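Local atomic coordinates of acyl-coenzyme A thioesterase PaaI (Escherichia coli, PDB entry 2FS2), a protein that hydrolyses the thioester bond of ring-hydroxylated phenylacetyl-CoA compounds, working as a homotetrameric hot dog-fold thioesterase of the phenylacetate degradation pathway. Residues Ala22-Asp26 against Val36-Thr40; Met30-Ala35 against Tyr67-Gln72; Ala76-Cys81 against Arg127-His131. All coordinates share one frame. Residue numbers count along the deposited sequence, not the author numbering.

Contact 1 of 3, residues Ala22-Asp26 against Val36-Thr40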
ATOM      1  N   ALA B  22     -20.086  18.595   7.301  1.00 40.75           N
ATOM      2  CA  ALA B  22     -19.122  19.698   7.506  1.00 40.39           C
ATOM      3  C   ALA B  22     -18.272  19.931   6.281  1.00 40.34           C
ATOM      4  O   ALA B  22     -17.898  21.069   5.996  1.00 41.05           O
ATOM      5  CB  ALA B  22     -18.188  19.413   8.682  1.00 39.99           C
ATOM      6  N   LEU B  23     -17.907  18.855   5.584  1.00 38.28           N
ATOM      7  CA  LEU B  23     -17.133  19.029   4.373  1.00 37.87           C
ATOM      8  C   LEU B  23     -17.971  19.266   3.081  1.00 36.84           C
ATOM      9  O   LEU B  23     -17.346  19.413   2.015  1.00 36.77           O
ATOM     10  CB  LEU B  23     -16.261  17.826   4.157  1.00 38.31           C
ATOM     11  CG  LEU B  23     -15.108  17.738   5.125  1.00 41.90           C
ATOM     12  CD1 LEU B  23     -14.807  16.212   5.187  1.00 46.18           C
ATOM     13  CD2 LEU B  23     -13.935  18.450   4.560  1.00 43.51           C
ATOM     14  N   GLY B  24     -19.327  19.317   3.196  1.00 33.38           N
ATOM     15  CA  GLY B  24     -20.228  19.471   2.078  1.00 30.53           C
ATOM     16  C   GLY B  24     -20.308  18.259   1.153  1.00 30.38           C
ATOM     17  O   GLY B  24     -20.522  18.400  -0.039  1.00 29.71           O
ATOM     18  N   ILE B  25     -20.100  17.053   1.667  1.00 29.23           N
ATOM     19  CA  ILE B  25     -20.213  15.872   0.821  1.00 30.37           C
ATOM     20  C   ILE B  25     -21.688  15.551   0.580  1.00 30.86           C
ATOM     21  O   ILE B  25     -22.481  15.552   1.519  1.00 32.66           O
ATOM     22  CB  ILE B  25     -19.372  14.669   1.439  1.00 28.85           C
ATOM     23  CG1 ILE B  25     -17.976  15.138   1.584  1.00 27.63           C
ATOM     24  CG2 ILE B  25     -19.305  13.471   0.550  1.00 28.52           C
ATOM     25  CD1 ILE B  25     -17.041  14.168   2.136  1.00 32.08           C
ATOM     26  N   ASP B  26     -22.048  15.365  -0.682  1.00 29.66           N
ATOM     27  CA  ASP B  26     -23.333  14.895  -1.046  1.00 29.41           C
ATOM     28  C   ASP B  26     -23.283  13.484  -1.664  1.00 27.22           C
ATOM     29  O   ASP B  26     -22.337  13.146  -2.383  1.00 26.25           O
ATOM     30  CB  ASP B  26     -23.882  15.846  -2.065  1.00 30.72           C
ATOM     31  CG  ASP B  26     -24.157  17.230  -1.467  1.00 40.78           C
ATOM     32  OD1 ASP B  26     -24.968  17.298  -0.505  1.00 47.59           O
ATOM     33  OD2 ASP B  26     -23.600  18.303  -1.889  1.00 49.12           O
ATOM     34  N   VAL B  36     -21.115   6.972  -5.007  1.00 20.09           N
ATOM     35  CA  VAL B  36     -20.534   8.105  -5.709  1.00 20.34           C
ATOM     36  C   VAL B  36     -20.912   9.267  -4.849  1.00 22.29           C
ATOM     37  O   VAL B  36     -22.120   9.410  -4.448  1.00 22.93           O
ATOM     38  CB  VAL B  36     -21.084   8.298  -7.152  1.00 21.70           C
ATOM     39  CG1 VAL B  36     -20.520   9.554  -7.829  1.00 19.13           C
ATOM     40  CG2 VAL B  36     -20.800   7.158  -8.056  1.00 21.34           C
ATOM     41  N   VAL B  37     -19.930  10.073  -4.465  1.00 21.99           N
ATOM     42  CA  VAL B  37     -20.198  11.174  -3.610  1.00 22.30           C
ATOM     43  C   VAL B  37     -19.429  12.303  -4.236  1.00 23.77           C
ATOM     44  O   VAL B  37     -18.562  12.107  -5.090  1.00 23.50           O
ATOM     45  CB  VAL B  37     -19.758  10.921  -2.090  1.00 22.55           C
ATOM     46  CG1 VAL B  37     -20.638   9.809  -1.416  1.00 20.00           C
ATOM     47  CG2 VAL B  37     -18.188  10.503  -2.014  1.00 22.87           C
ATOM     48  N   THR B  38     -19.745  13.491  -3.780  1.00 24.47           N
ATOM     49  CA  THR B  38     -19.334  14.708  -4.447  1.00 29.14           C
ATOM     50  C   THR B  38     -19.001  15.810  -3.425  1.00 28.85           C
ATOM     51  O   THR B  38     -19.526  15.812  -2.334  1.00 28.05           O
ATOM     52  CB  THR B  38     -20.479  15.093  -5.377  1.00 30.94           C
ATOM     53  OG1 THR B  38     -19.941  15.830  -6.484  1.00 40.26           O
ATOM     54  CG2 THR B  38     -21.410  16.025  -4.667  1.00 29.57           C
HETATM   55  N   MSE B  39     -18.069  16.684  -3.733  1.00 29.16           N
HETATM   56  CA  MSE B  39     -17.683  17.733  -2.800  1.00 31.10           C
HETATM   57  C   MSE B  39     -17.035  18.846  -3.594  1.00 29.93           C
HETATM   58  O   MSE B  39     -16.316  18.591  -4.541  1.00 29.12           O
HETATM   59  CB  MSE B  39     -16.644  17.161  -1.812  1.00 32.22           C
HETATM   60  CG  MSE B  39     -15.928  18.227  -1.007  1.00 40.43           C
HETATM   61 SE   MSE B  39     -14.481  17.375   0.061  1.00 61.58          SE
HETATM   62  CE  MSE B  39     -15.521  17.076   1.530  1.00 57.03           C
ATOM     63  N   THR B  40     -17.242  20.070  -3.182  1.00 30.61           N
ATOM     64  CA  THR B  40     -16.569  21.199  -3.808  1.00 32.30           C
ATOM     65  C   THR B  40     -15.418  21.643  -2.908  1.00 32.79           C
ATOM     66  O   THR B  40     -15.538  21.669  -1.698  1.00 32.81           O
ATOM     67  CB  THR B  40     -17.637  22.283  -4.078  1.00 33.96           C
ATOM     68  OG1 THR B  40     -18.596  21.726  -5.037  1.00 33.17           O
ATOM     69  CG2 THR B  40     -17.042  23.583  -4.757  1.00 31.64           C
TER
HETATM   70  O   HOH W   1     -17.581  21.327   0.087  1.00 39.61           O
HETATM   71  O   HOH W   2     -19.744  20.629  -1.262  1.00 41.76           O

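Contact 2 of 3, residues Met30-Ala35 against Tyr67-Gln72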
HETATM    1  N   MSE B  30     -25.880   5.210  -5.602  1.00 19.19           N
HETATM    2  CA  MSE B  30     -25.810   4.112  -4.590  1.00 20.38           C
HETATM    3  C   MSE B  30     -26.291   2.825  -5.199  1.00 21.73           C
HETATM    4  O   MSE B  30     -27.326   2.751  -5.841  1.00 23.24           O
HETATM    5  CB  MSE B  30     -26.711   4.318  -3.330  1.00 21.84           C
HETATM    6  CG  MSE B  30     -26.334   5.365  -2.358  1.00 22.59           C
HETATM    7 SE   MSE B  30     -24.445   5.048  -1.592  1.00 40.61          SE
HETATM    8  CE  MSE B  30     -24.550   3.071  -1.032  1.00 21.33           C
ATOM      9  N   ASP B  31     -25.515   1.796  -5.064  1.00 21.28           N
ATOM     10  CA  ASP B  31     -25.995   0.489  -5.442  1.00 20.94           C
ATOM     11  C   ASP B  31     -25.297  -0.490  -4.512  1.00 18.29           C
ATOM     12  O   ASP B  31     -24.461  -0.099  -3.731  1.00 16.54           O
ATOM     13  CB  ASP B  31     -25.622   0.183  -6.880  1.00 20.62           C
ATOM     14  CG  ASP B  31     -26.518  -0.841  -7.531  1.00 27.37           C
ATOM     15  OD1 ASP B  31     -27.534  -1.443  -6.924  1.00 32.87           O
ATOM     16  OD2 ASP B  31     -26.247  -1.114  -8.726  1.00 33.63           O
ATOM     17  N   GLU B  32     -25.584  -1.781  -4.597  1.00 20.77           N
ATOM     18  CA  GLU B  32     -24.946  -2.654  -3.614  1.00 21.98           C
ATOM     19  C   GLU B  32     -23.425  -2.676  -3.936  1.00 20.22           C
ATOM     20  O   GLU B  32     -23.113  -2.929  -5.055  1.00 20.70           O
ATOM     21  CB  GLU B  32     -25.469  -4.027  -3.891  1.00 23.85           C
ATOM     22  CG  GLU B  32     -24.741  -5.041  -3.050  1.00 30.15           C
ATOM     23  CD  GLU B  32     -25.440  -6.425  -3.114  1.00 41.34           C
ATOM     24  OE1 GLU B  32     -25.619  -6.863  -4.280  1.00 42.36           O
ATOM     25  OE2 GLU B  32     -25.835  -7.028  -2.014  1.00 44.01           O
ATOM     26  N   GLY B  33     -22.529  -2.402  -2.995  1.00 19.86           N
ATOM     27  CA  GLY B  33     -21.094  -2.391  -3.275  1.00 18.96           C
ATOM     28  C   GLY B  33     -20.659  -1.138  -4.078  1.00 20.34           C
ATOM     29  O   GLY B  33     -19.598  -1.180  -4.757  1.00 21.86           O
ATOM     30  N   PHE B  34     -21.424  -0.031  -4.048  1.00 18.39           N
ATOM     31  CA  PHE B  34     -21.143   1.015  -5.020  1.00 19.49           C
ATOM     32  C   PHE B  34     -21.665   2.308  -4.471  1.00 20.43           C
ATOM     33  O   PHE B  34     -22.873   2.346  -4.110  1.00 22.01           O
ATOM     34  CB  PHE B  34     -21.782   0.714  -6.383  1.00 18.03           C
ATOM     35  CG  PHE B  34     -21.563   1.809  -7.430  1.00 22.43           C
ATOM     36  CD1 PHE B  34     -20.328   1.871  -8.188  1.00 13.02           C
ATOM     37  CD2 PHE B  34     -22.565   2.764  -7.686  1.00 16.43           C
ATOM     38  CE1 PHE B  34     -20.133   2.943  -9.173  1.00 17.39           C
ATOM     39  CE2 PHE B  34     -22.349   3.819  -8.640  1.00 19.53           C
ATOM     40  CZ  PHE B  34     -21.125   3.901  -9.417  1.00 17.48           C
ATOM     41  N   ALA B  35     -20.852   3.380  -4.527  1.00 19.85           N
ATOM     42  CA  ALA B  35     -21.313   4.731  -4.041  1.00 21.13           C
ATOM     43  C   ALA B  35     -20.515   5.814  -4.769  1.00 21.77           C
ATOM     44  O   ALA B  35     -19.336   5.592  -5.056  1.00 23.08           O
ATOM     45  CB  ALA B  35     -21.051   4.873  -2.506  1.00 19.78           C
ATOM     46  N   TYR B  67     -19.569   4.366   2.480  1.00 24.14           N
ATOM     47  CA  TYR B  67     -20.902   4.143   1.909  1.00 23.10           C
ATOM     48  C   TYR B  67     -20.981   2.843   1.127  1.00 22.35           C
ATOM     49  O   TYR B  67     -21.902   2.052   1.317  1.00 20.82           O
ATOM     50  CB  TYR B  67     -21.409   5.394   1.105  1.00 23.51           C
ATOM     51  CG  TYR B  67     -21.804   6.451   2.117  1.00 26.08           C
ATOM     52  CD1 TYR B  67     -20.869   7.208   2.763  1.00 29.82           C
ATOM     53  CD2 TYR B  67     -23.121   6.574   2.528  1.00 35.98           C
ATOM     54  CE1 TYR B  67     -21.214   8.124   3.745  1.00 35.15           C
ATOM     55  CE2 TYR B  67     -23.512   7.508   3.501  1.00 38.73           C
ATOM     56  CZ  TYR B  67     -22.550   8.297   4.107  1.00 39.54           C
ATOM     57  OH  TYR B  67     -22.948   9.186   5.096  1.00 33.19           O
ATOM     58  N   ALA B  68     -20.006   2.609   0.254  1.00 18.54           N
ATOM     59  CA  ALA B  68     -20.014   1.450  -0.558  1.00 20.61           C
ATOM     60  C   ALA B  68     -19.925   0.179   0.348  1.00 21.59           C
ATOM     61  O   ALA B  68     -20.643  -0.779   0.109  1.00 22.67           O
ATOM     62  CB  ALA B  68     -18.804   1.491  -1.575  1.00 16.57           C
ATOM     63  N   CYS B  69     -19.064   0.167   1.364  1.00 21.93           N
ATOM     64  CA  CYS B  69     -18.917  -1.064   2.104  1.00 25.20           C
ATOM     65  C   CYS B  69     -19.966  -1.261   3.219  1.00 27.40           C
ATOM     66  O   CYS B  69     -19.972  -2.317   3.907  1.00 25.53           O
ATOM     67  CB  CYS B  69     -17.535  -1.210   2.705  1.00 26.46           C
ATOM     68  SG  CYS B  69     -17.125  -0.255   4.143  1.00 32.84           S
ATOM     69  N   ASN B  70     -20.820  -0.263   3.398  1.00 26.45           N
ATOM     70  CA  ASN B  70     -21.905  -0.390   4.387  1.00 27.69           C
ATOM     71  C   ASN B  70     -23.213  -0.569   3.722  1.00 29.09           C
ATOM     72  O   ASN B  70     -24.235  -0.790   4.385  1.00 33.59           O
ATOM     73  CB  ASN B  70     -21.902   0.782   5.371  1.00 24.57           C
ATOM     74  CG  ASN B  70     -20.842   0.555   6.479  1.00 31.05           C
ATOM     75  OD1 ASN B  70     -21.063  -0.224   7.398  1.00 34.05           O
ATOM     76  ND2 ASN B  70     -19.666   1.180   6.341  1.00 30.51           N
ATOM     77  N   SER B  71     -23.179  -0.583   2.408  1.00 28.51           N
ATOM     78  CA  SER B  71     -24.380  -0.526   1.590  1.00 28.75           C
ATOM     79  C   SER B  71     -25.175  -1.793   1.613  1.00 28.97           C
ATOM     80  O   SER B  71     -26.310  -1.725   1.215  1.00 26.59           O
ATOM     81  CB  SER B  71     -24.024  -0.285   0.123  1.00 26.11           C
ATOM     82  OG  SER B  71     -23.343  -1.400  -0.376  1.00 31.05           O
ATOM     83  N   GLN B  72     -24.546  -2.936   1.968  1.00 29.15           N
ATOM     84  CA  GLN B  72     -25.222  -4.211   2.041  1.00 31.47           C
ATOM     85  C   GLN B  72     -25.969  -4.314   3.376  1.00 31.80           C
ATOM     86  O   GLN B  72     -26.687  -5.259   3.594  1.00 34.81           O
ATOM     87  CB  GLN B  72     -24.256  -5.433   1.876  1.00 32.54           C
ATOM     88  CG  GLN B  72     -23.165  -5.445   0.721  1.00 36.58           C
ATOM     89  CD  GLN B  72     -21.920  -4.381   0.931  1.00 47.36           C
ATOM     90  OE1 GLN B  72     -21.117  -4.216   0.002  1.00 47.24           O
ATOM     91  NE2 GLN B  72     -21.831  -3.670   2.118  1.00 43.19           N
TER

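Contact 3 of 3, residues Ala76-Cys81 against Arg127-His131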
ATOM      1  N   ALA B  76     -19.303  -2.021   8.852  1.00 24.69           N
ATOM      2  CA  ALA B  76     -17.954  -2.384   8.445  1.00 24.95           C
ATOM      3  C   ALA B  76     -17.132  -1.122   8.522  1.00 26.10           C
ATOM      4  O   ALA B  76     -17.680  -0.011   8.371  1.00 25.75           O
ATOM      5  CB  ALA B  76     -17.932  -2.956   7.076  1.00 22.94           C
ATOM      6  N   VAL B  77     -15.838  -1.301   8.816  1.00 24.70           N
ATOM      7  CA  VAL B  77     -14.859  -0.226   9.009  1.00 25.34           C
ATOM      8  C   VAL B  77     -13.571  -0.545   8.169  1.00 25.56           C
ATOM      9  O   VAL B  77     -13.369  -1.683   7.728  1.00 24.50           O
ATOM     10  CB  VAL B  77     -14.426  -0.092  10.506  1.00 25.92           C
ATOM     11  CG1 VAL B  77     -15.646   0.158  11.402  1.00 29.88           C
ATOM     12  CG2 VAL B  77     -13.557  -1.275  11.005  1.00 23.37           C
ATOM     13  N   ALA B  78     -12.725   0.454   8.002  1.00 22.99           N
ATOM     14  CA  ALA B  78     -11.509   0.283   7.236  1.00 24.03           C
ATOM     15  C   ALA B  78     -10.464  -0.454   8.090  1.00 22.13           C
ATOM     16  O   ALA B  78     -10.236  -0.043   9.171  1.00 24.41           O
ATOM     17  CB  ALA B  78     -11.023   1.700   6.913  1.00 21.79           C
ATOM     18  N   SER B  79      -9.848  -1.542   7.674  1.00 23.56           N
ATOM     19  CA  SER B  79      -8.664  -1.953   8.416  1.00 20.61           C
ATOM     20  C   SER B  79      -7.381  -1.423   7.787  1.00 21.38           C
ATOM     21  O   SER B  79      -6.319  -1.431   8.433  1.00 20.59           O
ATOM     22  CB  SER B  79      -8.481  -3.455   8.453  1.00 22.60           C
ATOM     23  OG  SER B  79      -8.714  -3.898   7.215  1.00 26.02           O
ATOM     24  N   ALA B  80      -7.426  -1.027   6.531  1.00 19.80           N
ATOM     25  CA  ALA B  80      -6.199  -0.586   5.859  1.00 22.16           C
ATOM     26  C   ALA B  80      -6.560   0.052   4.563  1.00 23.47           C
ATOM     27  O   ALA B  80      -7.645  -0.165   3.995  1.00 21.49           O
ATOM     28  CB  ALA B  80      -5.229  -1.782   5.548  1.00 21.34           C
ATOM     29  N   CYS B  81      -5.616   0.845   4.044  1.00 24.61           N
ATOM     30  CA  CYS B  81      -5.873   1.415   2.760  1.00 26.45           C
ATOM     31  C   CYS B  81      -4.686   2.167   2.200  1.00 25.92           C
ATOM     32  O   CYS B  81      -3.821   2.506   2.944  1.00 26.53           O
ATOM     33  CB  CYS B  81      -7.021   2.350   2.918  1.00 25.62           C
ATOM     34  SG  CYS B  81      -6.561   3.831   3.683  1.00 39.88           S
ATOM     35  N   ARG B 127      -7.448   2.475  -2.419  1.00 17.26           N
ATOM     36  CA  ARG B 127      -7.896   1.103  -2.372  1.00 19.48           C
ATOM     37  C   ARG B 127      -7.991   0.826  -0.891  1.00 19.08           C
ATOM     38  O   ARG B 127      -7.106   1.103  -0.103  1.00 21.40           O
ATOM     39  CB  ARG B 127      -6.948   0.123  -3.121  1.00 18.70           C
ATOM     40  CG  ARG B 127      -7.311  -1.365  -2.795  1.00 24.29           C
ATOM     41  CD  ARG B 127      -6.907  -2.458  -3.787  1.00 31.41           C
ATOM     42  NE  ARG B 127      -7.371  -2.141  -5.140  1.00 34.21           N
ATOM     43  CZ  ARG B 127      -6.759  -2.510  -6.221  1.00 32.33           C
ATOM     44  NH1 ARG B 127      -5.637  -3.254  -6.094  1.00 31.72           N
ATOM     45  NH2 ARG B 127      -7.265  -2.179  -7.407  1.00 28.98           N
ATOM     46  N   GLY B 128      -9.132   0.309  -0.473  1.00 21.41           N
ATOM     47  CA  GLY B 128      -9.378   0.215   0.942  1.00 19.47           C
ATOM     48  C   GLY B 128      -9.787  -1.234   1.256  1.00 18.28           C
ATOM     49  O   GLY B 128     -10.470  -1.898   0.494  1.00 17.80           O
ATOM     50  N   LYS B 129      -9.448  -1.657   2.436  1.00 17.21           N
ATOM     51  CA  LYS B 129      -9.805  -2.990   2.817  1.00 18.16           C
ATOM     52  C   LYS B 129     -10.764  -2.833   4.014  1.00 16.47           C
ATOM     53  O   LYS B 129     -10.480  -2.087   4.906  1.00 16.76           O
ATOM     54  CB  LYS B 129      -8.554  -3.629   3.299  1.00 17.33           C
ATOM     55  CG  LYS B 129      -8.791  -4.996   3.995  1.00 29.30           C
ATOM     56  CD  LYS B 129      -8.442  -6.191   3.072  1.00 37.81           C
ATOM     57  CE  LYS B 129      -8.631  -7.570   3.757  1.00 45.38           C
ATOM     58  NZ  LYS B 129      -8.492  -7.431   5.330  1.00 50.61           N
ATOM     59  N   SER B 130     -11.876  -3.541   4.038  1.00 19.40           N
ATOM     60  CA  SER B 130     -12.851  -3.340   5.139  1.00 19.72           C
ATOM     61  C   SER B 130     -12.978  -4.611   5.961  1.00 20.02           C
ATOM     62  O   SER B 130     -12.736  -5.658   5.455  1.00 20.05           O
ATOM     63  CB  SER B 130     -14.233  -3.045   4.585  1.00 19.89           C
ATOM     64  OG  SER B 130     -14.623  -3.985   3.607  1.00 22.56           O
ATOM     65  N   HIS B 131     -13.548  -4.501   7.144  1.00 20.61           N
ATOM     66  CA  HIS B 131     -13.685  -5.595   8.094  1.00 24.65           C
ATOM     67  C   HIS B 131     -15.099  -5.395   8.714  1.00 22.68           C
ATOM     68  O   HIS B 131     -15.408  -4.313   9.168  1.00 19.71           O
ATOM     69  CB  HIS B 131     -12.560  -5.422   9.164  1.00 23.97           C
ATOM     70  CG  HIS B 131     -12.599  -6.408  10.267  1.00 38.80           C
ATOM     71  ND1 HIS B 131     -12.619  -6.028  11.597  1.00 47.28           N
ATOM     72  CD2 HIS B 131     -12.582  -7.767  10.257  1.00 47.10           C
ATOM     73  CE1 HIS B 131     -12.631  -7.117  12.355  1.00 52.49           C
ATOM     74  NE2 HIS B 131     -12.604  -8.185  11.566  1.00 51.54           N
TER
HETATM   75  O   HOH W   3     -10.175  -6.411   7.486  1.00 50.26           O

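Contact 1 of 3, residues Ala22-Asp26 against Val36-Thr40
M39, a selenomethionine, contributes the largest area to this contact. Its chi1 and chi2 are both t, so the chain reaches out fully extended, and only at chi3 (-91°, between wells) does it bend; it ends near L23 and I25, where the model is too tight for detail. A long, unbranched apolar side chain can reach across from the strand to the L23-I25 loop. I25 (chi1 m, chi2 t) packs its CG2 on V37, 3.7 Å from V37 CB. L23 (m, t) borders the same apolar patch, and Q56, L60, T63 and A64 of helix 54-70 close it from the core.

G24 ends helix 18-22 in a Schellman motif with a positive phi of 70°, a value glycine adopts easily, and the chain then enters strand 26-31. D26 and T38 form an antiparallel hydrogen-bonded pair: D26 N to T38 O and T38 N to D26 O are both 3.0 Å. On their shared face D26 CB meets T38 CG2 at 3.6 Å, an aliphatic contact between two polar residues; D26 is exposed and T38 partly so. Before D26 the loop departs from strand 34-40, and two waters bridge the gap: one joins L23 O to T40 O, the other G24 O to T40 N. The chemistry thus implies a sheet edge that is sealed by apolar side chains toward the helix and finished by solvent where the loop diverges.

Contact 2 of 3, residues Met30-Ala35 against Tyr67-Gln72
M30, a selenomethionine at the end of strand 26-31, opens the contact: with all three chi angles m its side chain curls toward the helix, so that SE lies 4.1 Å from Y67 CB and CE 3.6 Å from S71 CB. D31 points away and starts a type II turn that ends at F34; D31 OD1 weakly accepts from E32 N at 3.1 Å. E32, exposed as befits an acid at a hairpin tip, lends its aliphatic part, E32 CG lying 4.1 Å from Q72 CG.

The hairpin lies against the C-terminal end of helix 54-70, the long central helix that the curved antiparallel sheet wraps around in the hot dog fold. G33, third in the turn, has the positive phi (74°) that a type II turn requires there and glycine takes readily. Its N donates to S71 OG at 2.9 Å, while S71 OG donates to A68 O at 2.8 Å; a serine hydroxyl can both accept and donate, and so links the turn to the end of the helix.

The CA-to-CB bond of F34 points away, and its side chain touches S29 and T98, but its N passes 3.9 Å from A68 CB. A35 points inward, CB resting 3.7 Å from Y67 CB and 4.2 Å from A68 CB, small methyls that let strand and helix approach closely. The Y67 hydroxyl is hydrogen-bonded to D17.

Contact 3 of 3, residues Ala76-Cys81 against Arg127-His131
R127 enters the contact mainly through its backbone, its O lying 3.1 Å from C81 CA. The side chain, extended in its first two torsions, leads away to a salt bridge with D112, and reaches another with D112 of the third subunit, a long cationic arm suited to a subunit boundary.

G128 faces C81 in a non-hydrogen-bonded pair with CA atoms only 4.1 Å apart. Lacking a side chain, G128 lets the strands come this close, its CA 3.7 Å from C81 CB; the cysteine packs on F58 of helix 54-70.

K129 pairs with A80: K129 N donates to A80 O at 2.8 Å. Its carbonyl then accepts from S79 N at 2.9 Å. Because the register shifts by one between A78 and A80, S79 forms a beta bulge, the point where strand 76-85 turns a corner. S79 OG and K129 NZ share a water, at 2.9 Å each, so the polar tips of both residues are tied over the bulge.

S130 lies opposite A78 (CA-CA 4.4 Å), and its side chain touches F65 and C69 of helix 54-70, which suits a small residue facing the helix. S130 CA also approaches V77 O at 3.1 Å.

H131 closes with a hydrogen-bonded pair: V77 N to H131 O is 3.1 Å and H131 N to V77 O 2.9 Å, while its imidazole extends to the surface.

A80 and C81 in turn pair antiparallel with a strand of the second subunit, so the sheet runs on across the interface, as in the hot dog dimers of this superfamily, where the two sheets join into one.

Overall arrangement
All three contacts involve one curved antiparallel sheet; contact 2 joins it to helix 54-70. Contacts 1 and 2 share strand 34-40 and follow one another along it, centres 16 Å apart: contact 1 sets it against the loop after helix 18-22, contact 2 against the end of helix 54-70. Contact 3 lies across the chain's centre from contact 1, centres 20 Å and nearest atoms about 13 Å apart. Contacts 2 and 3, with centres 14 Å apart, touch directly: N70 OD1 lies 2.9 Å from A76 N, a probable hydrogen bond, and C69 SG packs 4.0 Å from S130 CB. Contact 3 alone reaches other subunits. Hot dog thioesterases generally place active sites at such interfaces, but none of these contacts includes a ligand.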